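Long-range contacts in galactose-binding-like protein (Bacteroides thetaiotaomicron, PDB 7M1B), which probably recognises, and perhaps helps to degrade, carbohydrate as a SusE-like protein with a galactose-binding-like domain: residues 243-248 against 368-373; 311-316 against 347-352. All coordinates share one frame; numbering follows the deposited sequence.

Both contacts belong to the C-terminal galactose-binding-like (GBD clan) region, and both reach the same antiparallel sheet. Their centres lie about 23 Å apart and their nearest atoms about 10 Å apart, so they do not touch. Along the chain interaction 1 begins first, at 243-248, and finishes last, at 368-373; interaction 2, 311-316 against 347-352, falls wholly between. Interaction 1 pins the short strand 244-245 to the start of strand 370-380, centred about 20 Å from the centre of the chain. Interaction 2, centred about 5 Å from that point, sets the loop leading into strand 352-362 against strand 311-317. Together they fasten a short added strand and a strand-to-strand loop to one sheet at two separate places.

Interaction 1 of 2, residues 243-248 against 368-373; sequences YAHGYD and LVVMQQ. With EDO (1,2-ethanediol), chain B.
Y243 begins the contact at M371 and V370: its CA makes a CA-H...O contact with M371 O, and its CB lies 4.0 Å from V370 CG1. The ring runs off from the second segment, and its hydroxyl is hydrogen-bonded to A224 O. A244 makes the paired bonds of an antiparallel bridge, its N to M371 O at 2.9 Å and M371 N to its O at 3.0 Å. H245 and V370 form the following non-hydrogen-bonded pair, with both side chains on one face of the sheet. H245 CG, anti to the backbone N (chi1 -163°), comes within 3.7 Å of V370 CG2. That methyl sits over one face of the imidazole, 3.5 Å from its centroid and 4° off the normal, a CH-pi contact; CE1 also meets L368 CD1. H245 ND1 donates to G246 O at 2.8 Å, with the acceptor in the ring plane, which should fix the ring's rotation; NE2 makes a weak hydrogen bond to an ethanediol, probably from the crystallisation liquor. An alanine at H245 would probably leave V370 CG2 and L368 CD1 without the ring, and G246 O with N223 ND2 but without the imidazole donor. G246 N bonds V369 O at 2.8 Å. Past G246 direct bonds give way to a water, which accepts from V369 N and donates to Y247 O, while L368 CD1 lies 3.6 Å from Y247 C and also meets D248 OD1. The antiparallel pair thus adds a short strand to the start of strand 370-380. M371, on the face it shares with A244, touches S273 of strand 256-274 and I289 of strand 289-290, and Q372 and Q373 form a classic beta bulge facing W274.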
loop_
_atom_site.group_PDB
_atom_site.type_symbol
_atom_site.label_atom_id
_atom_site.label_comp_id
_atom_site.label_asym_id
_atom_site.label_seq_id
_atom_site.Cartn_x
_atom_site.Cartn_y
_atom_site.Cartn_z
ATOM N N TYR A 243 20.699 -4.463 6.456
ATOM C CA TYR A 243 19.415 -5.042 6.849
ATOM C C TYR A 243 18.938 -4.269 8.081
ATOM O O TYR A 243 19.673 -3.506 8.672
ATOM C CB TYR A 243 19.622 -6.495 7.372
ATOM C CG TYR A 243 20.777 -6.685 8.337
ATOM C CD1 TYR A 243 20.680 -6.346 9.719
ATOM C CD2 TYR A 243 21.973 -7.259 7.911
ATOM C CE1 TYR A 243 21.759 -6.494 10.593
ATOM C CE2 TYR A 243 23.050 -7.400 8.760
ATOM C CZ TYR A 243 22.923 -7.100 10.119
ATOM O OH TYR A 243 24.025 -7.241 10.885
ATOM N N ALA A 244 17.633 -4.416 8.368
ATOM C CA ALA A 244 17.123 -4.218 9.740
ATOM C C ALA A 244 16.735 -5.617 10.231
ATOM O O ALA A 244 16.065 -6.401 9.517
ATOM C CB ALA A 244 15.902 -3.308 9.771
ATOM N N HIS A 245 17.101 -5.952 11.466
ATOM C CA HIS A 245 17.059 -7.352 11.930
ATOM C C HIS A 245 16.377 -7.394 13.282
ATOM O O HIS A 245 16.706 -6.593 14.163
ATOM C CB HIS A 245 18.526 -7.826 12.137
ATOM C CG HIS A 245 18.685 -9.313 12.221
ATOM N ND1 HIS A 245 18.120 -10.098 13.244
ATOM C CD2 HIS A 245 19.408 -10.163 11.464
ATOM C CE1 HIS A 245 18.476 -11.370 13.028
ATOM N NE2 HIS A 245 19.323 -11.418 11.994
ATOM N N GLY A 246 15.290 -8.241 13.323
ATOM C CA GLY A 246 14.629 -8.442 14.618
ATOM C C GLY A 246 15.239 -9.516 15.513
ATOM O O GLY A 246 16.401 -9.868 15.381
ATOM N N TYR A 247 14.469 -9.831 16.560
ATOM C CA TYR A 247 14.809 -10.893 17.503
ATOM C C TYR A 247 13.917 -12.098 17.300
ATOM O O TYR A 247 12.816 -11.921 16.899
ATOM C CB TYR A 247 14.725 -10.339 18.928
ATOM C CG TYR A 247 15.623 -9.146 19.191
ATOM C CD1 TYR A 247 16.933 -9.344 19.610
ATOM C CD2 TYR A 247 15.248 -7.835 18.813
ATOM C CE1 TYR A 247 17.799 -8.271 19.818
ATOM C CE2 TYR A 247 16.084 -6.744 19.013
ATOM C CZ TYR A 247 17.390 -6.984 19.426
ATOM O OH TYR A 247 18.197 -5.905 19.575
ATOM N N ASP A 248 14.379 -13.274 17.754
ATOM C CA ASP A 248 13.578 -14.465 17.670
ATOM C C ASP A 248 12.358 -14.359 18.566
ATOM O O ASP A 248 12.442 -13.973 19.752
ATOM C CB ASP A 248 14.430 -15.610 18.178
ATOM C CG ASP A 248 15.470 -16.121 17.236
ATOM O OD1 ASP A 248 15.346 -15.968 16.015
ATOM O OD2 ASP A 248 16.262 -16.891 17.738
ATOM N N LEU A 368 10.832 -14.623 13.064
ATOM C CA LEU A 368 11.991 -13.703 12.939
ATOM C C LEU A 368 11.695 -12.804 11.739
ATOM O O LEU A 368 11.280 -13.297 10.695
ATOM C CB LEU A 368 13.284 -14.469 12.695
ATOM C CG LEU A 368 14.524 -13.567 12.546
ATOM C CD1 LEU A 368 14.817 -12.830 13.850
ATOM C CD2 LEU A 368 15.747 -14.343 12.067
ATOM N N VAL A 369 11.899 -11.490 11.885
ATOM C CA VAL A 369 11.703 -10.561 10.773
ATOM C C VAL A 369 13.053 -9.932 10.459
ATOM O O VAL A 369 13.549 -9.265 11.338
ATOM C CB VAL A 369 10.638 -9.518 11.200
ATOM C CG1 VAL A 369 10.455 -8.493 10.072
ATOM C CG2 VAL A 369 9.275 -10.231 11.406
ATOM N N VAL A 370 13.445 -9.972 9.163
ATOM C CA VAL A 370 14.723 -9.351 8.789
ATOM C C VAL A 370 14.472 -8.879 7.350
ATOM O O VAL A 370 13.943 -9.650 6.538
ATOM C CB VAL A 370 15.910 -10.330 8.749
ATOM C CG1 VAL A 370 17.192 -9.564 8.362
ATOM C CG2 VAL A 370 16.148 -10.939 10.128
ATOM N N MET A 371 14.717 -7.603 7.073
ATOM C CA MET A 371 14.551 -7.109 5.681
ATOM C C MET A 371 15.704 -6.211 5.287
ATOM O O MET A 371 16.457 -5.802 6.126
ATOM C CB MET A 371 13.232 -6.358 5.587
ATOM C CG MET A 371 12.023 -7.387 5.548
ATOM S SD MET A 371 11.984 -8.821 4.273
ATOM C CE MET A 371 11.474 -7.837 2.865
ATOM N N GLN A 372 15.775 -5.821 3.981
ATOM C CA GLN A 372 16.971 -5.070 3.542
ATOM C C GLN A 372 16.577 -3.618 3.251
ATOM O O GLN A 372 17.374 -2.700 3.480
ATOM C CB GLN A 372 17.535 -5.661 2.221
ATOM C CG GLN A 372 18.828 -5.045 1.725
ATOM C CD GLN A 372 19.170 -5.752 0.433
ATOM O OE1 GLN A 372 18.680 -5.387 -0.664
ATOM N NE2 GLN A 372 20.053 -6.736 0.506
ATOM N N GLN A 373 15.407 -3.383 2.649
ATOM C CA GLN A 373 15.135 -2.017 2.115
ATOM C C GLN A 373 13.651 -1.864 1.799
ATOM O O GLN A 373 13.039 -2.843 1.335
ATOM C CB GLN A 373 15.988 -1.758 0.853
ATOM C CG GLN A 373 16.086 -0.267 0.499
ATOM C CD GLN A 373 17.125 0.585 1.236
ATOM O OE1 GLN A 373 17.129 1.797 1.067
ATOM N NE2 GLN A 373 17.766 0.070 2.278
HETATM C C1 EDO B . 24.090 -10.923 10.614
HETATM O O1 EDO B . 24.476 -11.704 9.488
HETATM C C2 EDO B . 22.612 -10.951 10.773
HETATM O O2 EDO B . 21.922 -12.200 10.462
HETATM O O HOH W 1 11.798 -10.580 14.693
#

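Interaction 2 of 2, residues 311-316 against 347-352; sequences TKLADC and ADIPPV
This is an apolar contact between strand 311-317 and the loop that runs from strand 341-344 into strand 352-362, with no hydrogen bond across it. L313 gives most of what strand 311-317 contributes, and is buried. Standing anti to the carbonyl carbon (chi1 -48°), its CG lies nearer V352 than CB does. The two methyls divide the work: CD2 lies 3.9 Å from I349 CG2, where the two side chains cross at about a right angle, while CD1 meets V352 CG2 tip to tip, also at 3.9 Å. CD2 also comes within 4.1 Å of V352 CG1. I349 CG2 further rests against the strand backbone, 3.8 Å from L313 CA. At the margin, T311 CG2 and P350 CD approach tip to tip at 4.0 Å. Outside the pair, F345 also touches L313, L268 of strand 256-274 touches V352, and Q267 NE2 hydrogen-bonds I349 O. On the strand, K312 NZ forms a salt bridge with D315 OD1 at 2.9 Å. L313 and A314 both face V294 of the antiparallel partner 292-297, which marks a classic beta bulge: a bulged strand of an antiparallel sheet, with the lead-in loop of strand 352-362 packed on its leucine.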
loop_
_atom_site.group_PDB
_atom_site.type_symbol
_atom_site.label_atom_id
_atom_site.label_comp_id
_atom_site.label_asym_id
_atom_site.label_seq_id
_atom_site.Cartn_x
_atom_site.Cartn_y
_atom_site.Cartn_z
ATOM N N THR A 311 -5.508 2.791 9.682
ATOM C CA THR A 311 -6.282 2.394 8.500
ATOM C C THR A 311 -5.450 1.394 7.694
ATOM O O THR A 311 -4.217 1.594 7.503
ATOM C CB THR A 311 -6.601 3.601 7.589
ATOM O OG1 THR A 311 -7.345 4.526 8.371
ATOM C CG2 THR A 311 -7.376 3.224 6.352
ATOM N N LYS A 312 -6.074 0.319 7.233
ATOM C CA LYS A 312 -5.368 -0.626 6.394
ATOM C C LYS A 312 -5.203 -0.083 4.970
ATOM O O LYS A 312 -6.158 0.460 4.349
ATOM C CB LYS A 312 -6.073 -1.977 6.376
ATOM C CG LYS A 312 -5.203 -3.085 5.798
ATOM C CD LYS A 312 -5.842 -4.455 5.900
ATOM C CE LYS A 312 -6.493 -4.868 4.621
ATOM N NZ LYS A 312 -7.010 -6.263 4.728
ATOM N N LEU A 313 -3.950 -0.216 4.471
ATOM C CA LEU A 313 -3.621 0.327 3.155
ATOM C C LEU A 313 -3.319 -0.712 2.071
ATOM O O LEU A 313 -3.400 -0.346 0.884
ATOM C CB LEU A 313 -2.356 1.203 3.269
ATOM C CG LEU A 313 -2.348 2.220 4.410
ATOM C CD1 LEU A 313 -1.002 2.968 4.438
ATOM C CD2 LEU A 313 -3.504 3.248 4.368
ATOM N N ALA A 314 -2.900 -1.941 2.418
ATOM C CA ALA A 314 -2.499 -2.933 1.408
ATOM C C ALA A 314 -2.412 -4.288 2.082
ATOM O O ALA A 314 -2.122 -4.379 3.283
ATOM C CB ALA A 314 -1.130 -2.603 0.834
ATOM N N ASP A 315 -2.781 -5.317 1.294
ATOM C CA ASP A 315 -2.483 -6.703 1.618
ATOM C C ASP A 315 -1.383 -7.103 0.659
ATOM O O ASP A 315 -1.444 -6.803 -0.572
ATOM C CB ASP A 315 -3.696 -7.591 1.344
ATOM C CG ASP A 315 -4.859 -7.294 2.268
ATOM O OD1 ASP A 315 -4.711 -7.442 3.504
ATOM O OD2 ASP A 315 -5.921 -7.012 1.732
ATOM N N CYS A 316 -0.394 -7.812 1.208
ATOM C CA CYS A 316 0.793 -8.055 0.427
ATOM C C CYS A 316 1.252 -9.493 0.583
ATOM O O CYS A 316 1.300 -9.987 1.724
ATOM C CB CYS A 316 1.946 -7.169 0.895
ATOM S SG CYS A 316 1.609 -5.391 0.862
ATOM N N ALA A 347 -6.496 2.274 -3.831
ATOM C CA ALA A 347 -6.884 3.633 -4.231
ATOM C C ALA A 347 -7.691 4.373 -3.148
ATOM O O ALA A 347 -7.564 5.599 -2.963
ATOM C CB ALA A 347 -7.580 3.648 -5.568
ATOM N N ASP A 348 -8.489 3.633 -2.382
ATOM C CA ASP A 348 -9.430 4.258 -1.457
ATOM C C ASP A 348 -8.743 4.418 -0.101
ATOM O O ASP A 348 -9.187 3.877 0.897
ATOM C CB ASP A 348 -10.718 3.441 -1.462
ATOM C CG ASP A 348 -10.483 1.966 -1.152
ATOM O OD1 ASP A 348 -9.364 1.454 -1.441
ATOM O OD2 ASP A 348 -11.394 1.345 -0.586
ATOM N N ILE A 349 -7.542 5.003 -0.081
ATOM C CA ILE A 349 -6.868 5.131 1.203
ATOM C C ILE A 349 -6.698 6.633 1.428
ATOM O O ILE A 349 -6.687 7.377 0.445
ATOM C CB ILE A 349 -5.516 4.363 1.232
ATOM C CG1 ILE A 349 -4.601 4.838 0.090
ATOM C CG2 ILE A 349 -5.728 2.835 1.231
ATOM C CD1 ILE A 349 -3.136 4.362 0.172
ATOM N N PRO A 350 -6.602 7.108 2.686
ATOM C CA PRO A 350 -6.427 8.518 2.995
ATOM C C PRO A 350 -4.928 8.804 2.847
ATOM O O PRO A 350 -4.125 7.855 2.839
ATOM C CB PRO A 350 -6.809 8.606 4.494
ATOM C CG PRO A 350 -6.579 7.222 5.061
ATOM C CD PRO A 350 -6.658 6.260 3.898
ATOM N N PRO A 351 -4.513 10.091 2.825
ATOM C CA PRO A 351 -3.093 10.443 2.966
ATOM C C PRO A 351 -2.643 9.911 4.317
ATOM O O PRO A 351 -3.404 9.941 5.277
ATOM C CB PRO A 351 -3.128 11.980 3.041
ATOM C CG PRO A 351 -4.386 12.346 2.248
ATOM C CD PRO A 351 -5.372 11.293 2.721
ATOM N N VAL A 352 -1.367 9.511 4.397
ATOM C CA VAL A 352 -0.840 8.950 5.660
ATOM C C VAL A 352 0.608 9.438 5.833
ATOM O O VAL A 352 1.220 9.924 4.862
ATOM C CB VAL A 352 -0.881 7.409 5.752
ATOM C CG1 VAL A 352 -2.327 6.913 5.867
ATOM C CG2 VAL A 352 -0.196 6.771 4.562
#